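Local atomic coordinates of transmembrane oligosaccharyl transferase (Archaeoglobus fulgidus, PDB entry 3WAJ), a protein that belongs to the STT3 family of membrane-embedded oligosaccharyl transferases, with a helical transmembrane part of the GT-C class followed by soluble domains. Residues G498-W503 against S768-I773; E698-A703 against T801-T806. One frame throughout, in Å; residues are numbered along the deposited sequence.

In the fold
Contacts 1 and 2 adjoin in the soluble part of the chain, their centres about 10 Å apart. In contact 1 the start of helix 501-513 packs on residues 768-773, where strand 771-776 begins; in contact 2 the end of strand 693-698 and the loop after it meet the loop 801-806 of the peripheral domain. Strands 693-698 and 771-776 are antiparallel neighbours in one mixed sheet, and two probable hydrogen bonds join the contacts directly: G769 N to E698 OE1 and Q502 NE2 to Y701 O, each 2.8 Å. The zinc ion, bound by D47, D161 and H163, belongs to neither contact.

Contact 1. Residues G498-W503 against S768-I773; sequences GPNKQW and SGYVKI
V771 and W503 make the central apolar contact. Methyl CG2 of V771 sits over one face of the indole, 3.6 Å from the centroid of its five-membered ring and close to the ring normal, a CH-pi contact. With CG1 anti to the backbone N (chi1 -176°), CG2 is left beside that N, on the side of the helix. W503 also meets Y770 rim to rim: CD1 lies 4.1 Å from Y770 CE2, and the ring planes are 69° apart.

A polar group meets a ring where N500 ND2 stands above one face of Y770, displaced toward the hydroxyl-bearing end and 3.3 Å from CZ. The amide plane stands steeply to the ring, at 81°. The other branch of that amide caps the helix: N500 OD1 accepts from W503 N at 2.9 Å, in a nearly straight bond.

Q502 adds an aliphatic contact, its CG 4.0 Å from Y770 CB, while its NE2 bonds to Y701 O. W503 NE1 likewise goes to D611 OD2, and Y553 stacks on the indole.

Across the two segments, then, the hold is by dispersion and ring contacts, with N500 ND2 over Y770 as the polar exception; N500 OD1 is fixed by the N-cap, and Q502 NE2 and W503 NE1 by partners in adjoining parts of the fold.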
loop_
_atom_site.group_PDB
_atom_site.type_symbol
_atom_site.label_atom_id
_atom_site.label_comp_id
_atom_site.label_asym_id
_atom_site.label_seq_id
_atom_site.Cartn_x
_atom_site.Cartn_y
_atom_site.Cartn_z
ATOM N N GLY A 498 9.116 -2.133 -4.688
ATOM C CA GLY A 498 9.213 -3.418 -4.017
ATOM C C GLY A 498 10.306 -3.355 -2.966
ATOM O O GLY A 498 11.003 -2.343 -2.862
ATOM N N PRO A 499 10.484 -4.443 -2.199
ATOM C CA PRO A 499 11.520 -4.494 -1.157
ATOM C C PRO A 499 12.929 -4.284 -1.738
ATOM O O PRO A 499 13.194 -4.667 -2.882
ATOM C CB PRO A 499 11.398 -5.930 -0.623
ATOM C CG PRO A 499 10.886 -6.715 -1.809
ATOM C CD PRO A 499 9.884 -5.767 -2.447
ATOM N N ASN A 500 13.820 -3.654 -0.976
ATOM C CA ASN A 500 15.211 -3.589 -1.394
ATOM C C ASN A 500 15.907 -4.904 -0.999
ATOM O O ASN A 500 15.317 -5.747 -0.305
ATOM C CB ASN A 500 15.922 -2.337 -0.842
ATOM C CG ASN A 500 16.017 -2.299 0.708
ATOM O OD1 ASN A 500 15.873 -3.314 1.397
ATOM N ND2 ASN A 500 16.307 -1.110 1.246
ATOM N N LYS A 501 17.145 -5.088 -1.438
ATOM C CA LYS A 501 17.844 -6.346 -1.225
ATOM C C LYS A 501 18.097 -6.650 0.254
ATOM O O LYS A 501 18.040 -7.820 0.677
ATOM C CB LYS A 501 19.140 -6.372 -2.040
ATOM C CG LYS A 501 19.977 -7.623 -1.820
ATOM C CD LYS A 501 20.779 -7.984 -3.086
ATOM C CE LYS A 501 21.746 -9.128 -2.812
ATOM N NZ LYS A 501 22.743 -8.715 -1.801
ATOM N N GLN A 502 18.350 -5.605 1.038
ATOM C CA GLN A 502 18.551 -5.773 2.475
ATOM C C GLN A 502 17.336 -6.416 3.136
ATOM O O GLN A 502 17.466 -7.403 3.870
ATOM C CB GLN A 502 18.879 -4.437 3.144
ATOM C CG GLN A 502 20.220 -3.856 2.736
ATOM C CD GLN A 502 20.072 -2.753 1.722
ATOM O OE1 GLN A 502 19.161 -2.784 0.890
ATOM N NE2 GLN A 502 20.945 -1.745 1.801
ATOM N N TRP A 503 16.161 -5.849 2.863
ATOM C CA TRP A 503 14.890 -6.385 3.363
ATOM C C TRP A 503 14.587 -7.782 2.844
ATOM O O TRP A 503 14.223 -8.677 3.605
ATOM C CB TRP A 503 13.744 -5.481 2.942
ATOM C CG TRP A 503 13.243 -4.545 3.993
ATOM C CD1 TRP A 503 13.404 -3.179 4.029
ATOM C CD2 TRP A 503 12.458 -4.887 5.147
ATOM N NE1 TRP A 503 12.768 -2.658 5.135
ATOM C CE2 TRP A 503 12.174 -3.682 5.834
ATOM C CE3 TRP A 503 11.958 -6.098 5.658
ATOM C CZ2 TRP A 503 11.432 -3.652 7.012
ATOM C CZ3 TRP A 503 11.210 -6.077 6.817
ATOM C CH2 TRP A 503 10.954 -4.858 7.493
ATOM N N SER A 768 24.886 1.646 10.313
ATOM C CA SER A 768 24.546 0.291 10.744
ATOM C C SER A 768 23.636 -0.314 9.680
ATOM O O SER A 768 23.292 0.352 8.687
ATOM C CB SER A 768 23.825 0.331 12.082
ATOM O OG SER A 768 22.504 0.852 11.913
ATOM N N GLY A 769 23.234 -1.564 9.884
ATOM C CA GLY A 769 22.419 -2.245 8.891
ATOM C C GLY A 769 21.073 -1.569 8.675
ATOM O O GLY A 769 20.403 -1.128 9.639
ATOM N N TYR A 770 20.671 -1.504 7.407
ATOM C CA TYR A 770 19.358 -0.981 7.013
ATOM C C TYR A 770 18.235 -1.722 7.749
ATOM O O TYR A 770 17.305 -1.102 8.274
ATOM C CB TYR A 770 19.179 -1.157 5.504
ATOM C CG TYR A 770 18.073 -0.334 4.875
ATOM C CD1 TYR A 770 18.371 0.698 4.000
ATOM C CD2 TYR A 770 16.725 -0.614 5.119
ATOM C CE1 TYR A 770 17.366 1.440 3.395
ATOM C CE2 TYR A 770 15.716 0.132 4.520
ATOM C CZ TYR A 770 16.050 1.160 3.665
ATOM O OH TYR A 770 15.076 1.913 3.070
ATOM N N VAL A 771 18.328 -3.049 7.773
ATOM C CA VAL A 771 17.328 -3.877 8.441
ATOM C C VAL A 771 17.972 -4.632 9.592
ATOM O O VAL A 771 19.045 -5.203 9.430
ATOM C CB VAL A 771 16.692 -4.888 7.474
ATOM C CG1 VAL A 771 15.583 -5.671 8.182
ATOM C CG2 VAL A 771 16.130 -4.179 6.261
ATOM N N LYS A 772 17.322 -4.622 10.753
ATOM C CA LYS A 772 17.802 -5.365 11.919
ATOM C C LYS A 772 16.705 -6.265 12.478
ATOM O O LYS A 772 15.544 -5.872 12.528
ATOM C CB LYS A 772 18.322 -4.415 13.004
ATOM C CG LYS A 772 19.580 -3.676 12.610
ATOM C CD LYS A 772 19.895 -2.613 13.643
ATOM C CE LYS A 772 20.826 -1.558 13.083
ATOM N NZ LYS A 772 21.370 -0.738 14.185
ATOM N N ILE A 773 17.083 -7.470 12.889
ATOM C CA ILE A 773 16.143 -8.407 13.485
ATOM C C ILE A 773 16.527 -8.700 14.935
ATOM O O ILE A 773 17.677 -9.009 15.241
ATOM C CB ILE A 773 16.112 -9.719 12.697
ATOM C CG1 ILE A 773 15.710 -9.447 11.253
ATOM C CG2 ILE A 773 15.155 -10.726 13.317
ATOM C CD1 ILE A 773 15.784 -10.688 10.368
#

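Contact 2. Residues E698-A703 against T801-T806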
loop_
_atom_site.group_PDB
_atom_site.type_symbol
_atom_site.label_atom_id
_atom_site.label_comp_id
_atom_site.label_asym_id
_atom_site.label_seq_id
_atom_site.Cartn_x
_atom_site.Cartn_y
_atom_site.Cartn_z
ATOM N N GLU A 698 21.605 -8.519 11.164
ATOM C CA GLU A 698 21.364 -7.255 10.450
ATOM C C GLU A 698 21.790 -7.388 8.991
ATOM O O GLU A 698 22.641 -8.207 8.649
ATOM C CB GLU A 698 22.088 -6.063 11.098
ATOM C CG GLU A 698 23.615 -6.061 10.913
ATOM C CD GLU A 698 24.279 -4.763 11.422
ATOM O OE1 GLU A 698 23.575 -3.737 11.591
ATOM O OE2 GLU A 698 25.512 -4.756 11.652
ATOM N N SER A 699 21.182 -6.580 8.130
ATOM C CA SER A 699 21.531 -6.556 6.713
ATOM C C SER A 699 22.732 -5.671 6.489
ATOM O O SER A 699 23.271 -5.071 7.421
ATOM C CB SER A 699 20.394 -5.954 5.915
ATOM O OG SER A 699 20.184 -4.606 6.295
ATOM N N ASP A 700 23.108 -5.564 5.223
ATOM C CA ASP A 700 24.098 -4.616 4.767
ATOM C C ASP A 700 23.670 -3.156 5.041
ATOM O O ASP A 700 22.509 -2.887 5.388
ATOM C CB ASP A 700 24.310 -4.827 3.270
ATOM C CG ASP A 700 25.709 -4.477 2.830
ATOM O OD1 ASP A 700 26.429 -3.813 3.617
ATOM O OD2 ASP A 700 26.084 -4.864 1.697
ATOM N N TYR A 701 24.611 -2.226 4.883
ATOM C CA TYR A 701 24.390 -0.804 5.155
ATOM C C TYR A 701 23.427 -0.172 4.155
ATOM O O TYR A 701 23.219 -0.720 3.065
ATOM C CB TYR A 701 25.728 -0.049 5.077
ATOM C CG TYR A 701 26.678 -0.373 6.207
ATOM C CD1 TYR A 701 26.488 0.178 7.464
ATOM C CD2 TYR A 701 27.772 -1.216 6.011
ATOM C CE1 TYR A 701 27.344 -0.108 8.506
ATOM C CE2 TYR A 701 28.647 -1.512 7.057
ATOM C CZ TYR A 701 28.416 -0.951 8.299
ATOM O OH TYR A 701 29.254 -1.212 9.353
ATOM N N PRO A 702 22.839 0.989 4.510
ATOM C CA PRO A 702 22.215 1.793 3.445
ATOM C C PRO A 702 23.238 2.066 2.335
ATOM O O PRO A 702 24.431 2.209 2.622
ATOM C CB PRO A 702 21.832 3.105 4.147
ATOM C CG PRO A 702 22.322 2.997 5.587
ATOM C CD PRO A 702 22.554 1.526 5.853
ATOM N N ALA A 703 22.766 2.132 1.094
ATOM C CA ALA A 703 23.624 2.238 -0.080
ATOM C C ALA A 703 24.744 3.298 0.005
ATOM O O ALA A 703 25.902 3.012 -0.305
ATOM C CB ALA A 703 22.768 2.471 -1.330
ATOM N N THR A 801 28.151 -8.243 14.793
ATOM C CA THR A 801 27.071 -8.590 13.879
ATOM C C THR A 801 27.626 -9.357 12.692
ATOM O O THR A 801 28.829 -9.330 12.437
ATOM C CB THR A 801 26.338 -7.329 13.381
ATOM O OG1 THR A 801 27.039 -6.777 12.256
ATOM C CG2 THR A 801 26.274 -6.284 14.497
ATOM N N ASN A 802 26.743 -10.004 11.941
ATOM C CA ASN A 802 27.140 -10.720 10.732
ATOM C C ASN A 802 27.677 -9.807 9.633
ATOM O O ASN A 802 27.978 -10.271 8.540
ATOM C CB ASN A 802 25.955 -11.506 10.187
ATOM C CG ASN A 802 24.703 -10.661 10.088
ATOM O OD1 ASN A 802 24.288 -10.015 11.063
ATOM N ND2 ASN A 802 24.111 -10.624 8.897
ATOM N N GLN A 803 27.766 -8.508 9.908
ATOM C CA GLN A 803 28.384 -7.559 8.984
ATOM C C GLN A 803 29.741 -7.167 9.523
ATOM O O GLN A 803 30.351 -6.215 9.039
ATOM C CB GLN A 803 27.533 -6.297 8.837
ATOM C CG GLN A 803 26.122 -6.556 8.348
ATOM C CD GLN A 803 26.096 -7.200 6.982
ATOM O OE1 GLN A 803 27.050 -7.084 6.207
ATOM N NE2 GLN A 803 25.003 -7.886 6.675
ATOM N N ASN A 804 30.195 -7.902 10.536
ATOM C CA ASN A 804 31.467 -7.636 11.199
ATOM C C ASN A 804 31.541 -6.196 11.696
ATOM O O ASN A 804 32.528 -5.488 11.467
ATOM C CB ASN A 804 32.656 -8.010 10.296
ATOM C CG ASN A 804 32.662 -9.495 9.913
ATOM O OD1 ASN A 804 32.249 -10.357 10.694
ATOM N ND2 ASN A 804 33.118 -9.792 8.699
ATOM N N ARG A 805 30.461 -5.779 12.353
ATOM C CA ARG A 805 30.379 -4.494 13.040
ATOM C C ARG A 805 30.228 -4.780 14.521
ATOM O O ARG A 805 29.573 -5.758 14.903
ATOM C CB ARG A 805 29.170 -3.703 12.544
ATOM C CG ARG A 805 28.842 -2.461 13.361
ATOM C CD ARG A 805 27.683 -1.689 12.726
ATOM N NE ARG A 805 26.404 -2.382 12.856
ATOM C CZ ARG A 805 25.564 -2.220 13.879
ATOM N NH1 ARG A 805 25.867 -1.380 14.857
ATOM N NH2 ARG A 805 24.421 -2.897 13.928
ATOM N N THR A 806 30.841 -3.949 15.360
ATOM C CA THR A 806 30.710 -4.120 16.804
ATOM C C THR A 806 29.983 -2.956 17.478
ATOM O O THR A 806 29.931 -1.842 16.954
ATOM C CB THR A 806 32.070 -4.350 17.481
ATOM O OG1 THR A 806 32.897 -3.192 17.299
ATOM C CG2 THR A 806 32.748 -5.576 16.894
#
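E698 and R805 meet with their side chains crossing at about a right angle, the guanidinium gripping the carboxylate side-on. R805 NE reaches the syn lone pair of E698 OE2 at 2.8 Å, and NH2 approaches OE1 at 2.6 Å from above the carboxylate plane. The two flat groups are therefore twisted, 54° apart, in this bidentate salt bridge. The bend of R805 at chi3 (71°) turns NE out of the extended line of the chain. On the anti side of OE2, T801 OG1 donates a bond of 2.6 Å, so that this oxygen is held from two directions; the same hydroxyl accepts from Q803 N, closing an ST turn.

The N802 amide turns OD1 and ND2 to the backbone of E698. Its OD1 takes the N-H of E698 at 3.1 Å through an in-plane lone pair, while ND2 donates to E698 O at 2.8 Å. Q803 NE2 brings that carbonyl a second, straighter bond (176°), and Q803 CG packs on E698 CG at 3.6 Å. Further along, Y701 OH lies 3.8 Å from R805 CD.

The loop 801-806, with a type I turn at T801-N804, joins strands 792-800 and 806-814 of the peripheral domain and grips the end of strand 693-698, an outermost strand of the mixed sheet. D686 forms a salt bridge with R805 NH1. Strand 771-776 lies alongside, its K772 touching E698 and R805, and 698-703 leads into helix 703-708.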